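Local atomic coordinates of multicopper oxidase type 1 (Nitrosomonas europaea, PDB entry 3G5W), a protein that probably oxidises substrates at a blue copper site and passes the electrons to copper clusters, as a two-domain, laccase-like multicopper oxidase. Residues I202-H207 and T270-E275. Sequence-based numbering, arbitrary orientation.
With C1O (Cu-O linkage), chain H; C2O (Cu-O-Cu linkage), chain P.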
ATOM      1  N   ILE A 202      -6.352   3.733   7.764  1.00 16.04           N
ATOM      2  CA  ILE A 202      -7.135   4.084   8.942  1.00 16.25           C
ATOM      3  C   ILE A 202      -7.035   5.575   9.230  1.00 16.39           C
ATOM      4  O   ILE A 202      -5.968   6.085   9.586  1.00 15.88           O
ATOM      5  CB  ILE A 202      -6.771   3.245  10.204  1.00 16.30           C
ATOM      6  CG1 ILE A 202      -6.918   1.736   9.940  1.00 16.76           C
ATOM      7  CG2 ILE A 202      -7.625   3.669  11.408  1.00 16.89           C
ATOM      8  CD1 ILE A 202      -8.301   1.301   9.463  1.00 18.51           C
ATOM      9  N   HIS A 203      -8.173   6.248   9.085  1.00 16.14           N
ATOM     10  CA  HIS A 203      -8.258   7.683   9.245  1.00 16.75           C
ATOM     11  C   HIS A 203      -9.066   8.058  10.498  1.00 17.15           C
ATOM     12  O   HIS A 203     -10.159   7.533  10.710  1.00 16.91           O
ATOM     13  CB  HIS A 203      -8.870   8.289   7.977  1.00 16.58           C
ATOM     14  CG  HIS A 203      -9.169   9.745   8.100  1.00 16.56           C
ATOM     15  ND1 HIS A 203      -8.207  10.674   8.433  1.00 16.74           N
ATOM     16  CD2 HIS A 203     -10.328  10.432   7.968  1.00 16.67           C
ATOM     17  CE1 HIS A 203      -8.758  11.873   8.496  1.00 16.97           C
ATOM     18  NE2 HIS A 203     -10.043  11.754   8.216  1.00 16.15           N
ATOM     19  N   THR A 204      -8.505   8.943  11.331  1.00 17.21           N
ATOM     20  CA  THR A 204      -9.184   9.425  12.541  1.00 17.54           C
ATOM     21  C   THR A 204      -9.484  10.931  12.458  1.00 17.35           C
ATOM     22  O   THR A 204      -8.577  11.743  12.261  1.00 17.46           O
ATOM     23  CB  THR A 204      -8.354   9.117  13.826  1.00 17.76           C
ATOM     24  OG1 THR A 204      -8.027   7.719  13.872  1.00 18.86           O
ATOM     25  CG2 THR A 204      -9.138   9.491  15.106  1.00 17.92           C
ATOM     26  N   HIS A 205     -10.758  11.288  12.602  1.00 16.90           N
ATOM     27  CA  HIS A 205     -11.196  12.691  12.588  1.00 16.80           C
ATOM     28  C   HIS A 205     -10.825  13.420  13.876  1.00 16.75           C
ATOM     29  O   HIS A 205     -10.779  12.811  14.943  1.00 16.76           O
ATOM     30  CB  HIS A 205     -12.713  12.768  12.445  1.00 16.18           C
ATOM     31  CG  HIS A 205     -13.236  12.333  11.110  1.00 16.61           C
ATOM     32  ND1 HIS A 205     -14.353  12.903  10.541  1.00 16.52           N
ATOM     33  CD2 HIS A 205     -12.808  11.389  10.238  1.00 16.72           C
ATOM     34  CE1 HIS A 205     -14.595  12.324   9.375  1.00 17.75           C
ATOM     35  NE2 HIS A 205     -13.667  11.406   9.165  1.00 17.47           N
ATOM     36  N   GLY A 206     -10.578  14.726  13.760  1.00 16.75           N
ATOM     37  CA  GLY A 206     -10.452  15.633  14.908  1.00 17.16           C
ATOM     38  C   GLY A 206      -9.190  15.566  15.749  1.00 17.37           C
ATOM     39  O   GLY A 206      -9.060  16.306  16.728  1.00 17.70           O
ATOM     40  N   HIS A 207      -8.262  14.692  15.374  1.00 17.58           N
ATOM     41  CA  HIS A 207      -7.060  14.438  16.171  1.00 17.77           C
ATOM     42  C   HIS A 207      -5.835  14.229  15.297  1.00 18.10           C
ATOM     43  O   HIS A 207      -5.952  13.890  14.119  1.00 18.02           O
ATOM     44  CB  HIS A 207      -7.261  13.204  17.056  1.00 17.75           C
ATOM     45  CG  HIS A 207      -8.454  13.301  17.954  1.00 17.53           C
ATOM     46  ND1 HIS A 207      -8.354  13.651  19.283  1.00 19.00           N
ATOM     47  CD2 HIS A 207      -9.774  13.130  17.707  1.00 17.25           C
ATOM     48  CE1 HIS A 207      -9.561  13.684  19.818  1.00 17.72           C
ATOM     49  NE2 HIS A 207     -10.439  13.367  18.884  1.00 19.37           N
ATOM     50  N   THR A 270     -15.846   3.020  13.254  1.00 20.47           N
ATOM     51  CA  THR A 270     -16.442   3.271  14.569  1.00 20.03           C
ATOM     52  C   THR A 270     -16.382   4.774  14.885  1.00 20.03           C
ATOM     53  O   THR A 270     -16.063   5.584  14.004  1.00 19.23           O
ATOM     54  CB  THR A 270     -15.841   2.374  15.708  1.00 20.01           C
ATOM     55  OG1 THR A 270     -16.638   2.506  16.893  1.00 20.44           O
ATOM     56  CG2 THR A 270     -14.392   2.731  16.038  1.00 19.77           C
ATOM     57  N   THR A 271     -16.722   5.146  16.116  1.00 19.95           N
ATOM     58  CA  THR A 271     -16.590   6.535  16.553  1.00 20.24           C
ATOM     59  C   THR A 271     -15.803   6.637  17.849  1.00 20.30           C
ATOM     60  O   THR A 271     -15.701   5.663  18.604  1.00 20.71           O
ATOM     61  CB  THR A 271     -17.966   7.224  16.755  1.00 20.17           C
ATOM     62  OG1 THR A 271     -18.656   6.610  17.851  1.00 20.78           O
ATOM     63  CG2 THR A 271     -18.818   7.120  15.504  1.00 20.00           C
ATOM     64  N   ILE A 272     -15.251   7.821  18.092  1.00 20.07           N
ATOM     65  CA  ILE A 272     -14.717   8.200  19.394  1.00 20.29           C
ATOM     66  C   ILE A 272     -15.742   9.127  20.052  1.00 20.45           C
ATOM     67  O   ILE A 272     -16.112  10.146  19.468  1.00 20.35           O
ATOM     68  CB  ILE A 272     -13.367   8.947  19.260  1.00 20.29           C
ATOM     69  CG1 ILE A 272     -12.281   8.018  18.697  1.00 20.65           C
ATOM     70  CG2 ILE A 272     -12.942   9.557  20.607  1.00 21.03           C
ATOM     71  CD1 ILE A 272     -11.071   8.764  18.133  1.00 22.12           C
ATOM     72  N   GLU A 273     -16.196   8.761  21.250  1.00 20.87           N
ATOM     73  CA  GLU A 273     -17.179   9.553  22.016  1.00 21.72           C
ATOM     74  C   GLU A 273     -16.545  10.164  23.267  1.00 21.99           C
ATOM     75  O   GLU A 273     -16.083   9.434  24.146  1.00 21.65           O
ATOM     76  CB  GLU A 273     -18.357   8.668  22.456  1.00 21.78           C
ATOM     77  CG  GLU A 273     -19.172   8.034  21.333  1.00 22.11           C
ATOM     78  CD  GLU A 273     -20.228   7.052  21.832  1.00 22.35           C
ATOM     79  OE1 GLU A 273     -21.106   6.664  21.025  1.00 24.28           O
ATOM     80  OE2 GLU A 273     -20.189   6.654  23.022  1.00 23.32           O
ATOM     81  N   TYR A 274     -16.526  11.495  23.355  1.00 22.57           N
ATOM     82  CA  TYR A 274     -16.094  12.169  24.583  1.00 23.39           C
ATOM     83  C   TYR A 274     -17.265  12.314  25.546  1.00 24.65           C
ATOM     84  O   TYR A 274     -18.365  12.705  25.143  1.00 24.59           O
ATOM     85  CB  TYR A 274     -15.581  13.563  24.292  1.00 22.73           C
ATOM     86  CG  TYR A 274     -14.191  13.677  23.730  1.00 21.92           C
ATOM     87  CD1 TYR A 274     -13.182  14.274  24.483  1.00 21.10           C
ATOM     88  CD2 TYR A 274     -13.893  13.252  22.430  1.00 20.92           C
ATOM     89  CE1 TYR A 274     -11.917  14.430  23.979  1.00 21.13           C
ATOM     90  CE2 TYR A 274     -12.612  13.405  21.912  1.00 20.15           C
ATOM     91  CZ  TYR A 274     -11.637  13.999  22.698  1.00 21.00           C
ATOM     92  OH  TYR A 274     -10.370  14.189  22.230  1.00 20.27           O
ATOM     93  N   GLU A 275     -17.030  12.031  26.822  1.00 26.24           N
ATOM     94  CA  GLU A 275     -18.109  12.140  27.799  1.00 28.31           C
ATOM     95  C   GLU A 275     -18.592  13.582  27.964  1.00 28.60           C
ATOM     96  O   GLU A 275     -19.748  13.809  28.306  1.00 29.29           O
ATOM     97  CB  GLU A 275     -17.735  11.502  29.141  1.00 28.37           C
ATOM     98  CG  GLU A 275     -16.536  12.077  29.835  1.00 29.71           C
ATOM     99  CD  GLU A 275     -16.338  11.484  31.226  1.00 30.71           C
ATOM    100  OE1 GLU A 275     -16.241  10.237  31.346  1.00 33.59           O
ATOM    101  OE2 GLU A 275     -16.268  12.271  32.196  1.00 33.79           O
TER
HETATM  102 CU4  C1O H   2     -11.268  13.178   7.774  1.00 22.97          CU
HETATM  103  O3  C1O H   2      -9.998  15.067   9.431  1.00 14.19           O
HETATM  104 CU2  C2O P 362     -14.067  10.255   7.558  1.00 22.05          CU
HETATM  105 CU3  C2O P 362     -11.227  12.144   3.872  1.00 20.23          CU
HETATM  106  O1  C2O P 362     -12.878  11.053   5.687  1.00 23.41           O
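Thr204 and Ile272 make the aliphatic part of this buried contact: the methyl CG2 of Thr204 meets CD1 of Ile272 at 3.7 Å, the two side chains crossing at about a right angle. An extended Ile272 chain, chi2 162°, carries CD1 out to that methyl, while Val182 of strand 180-182 packs against the same isoleucine.

The aromatic part is a rim-to-rim pair. His207 and Tyr274 approach from opposite directions with nearly coplanar rings, planes at 12° and centroids 5.8 Å apart, neither lying over the other's face. CE2 of Tyr274 sits 3.7 Å from His207 NE2, in the plane of the imidazole. The phenol OH accepts its hydrogen bond from elsewhere, the backbone N of Asn244, and Trp248 meets both rings, edge-to-face with His207.

Strands 200-204 and 269-274 belong to one sheet of the second cupredoxin-like domain but are not neighbours: strand 247-252 runs between them, antiparallel to each, so that side chains alone bridge the gap.

Two other side chains of 202-207, His203 and His205, bind copper. His203 binds a copper through NE2 at 1.9 Å; His59 of a second subunit shares this metal. His205 NE2 holds another copper at 2.0 Å together with His251 and with His105 of that second subunit, whose Asp72 fixes the imidazole through ND1.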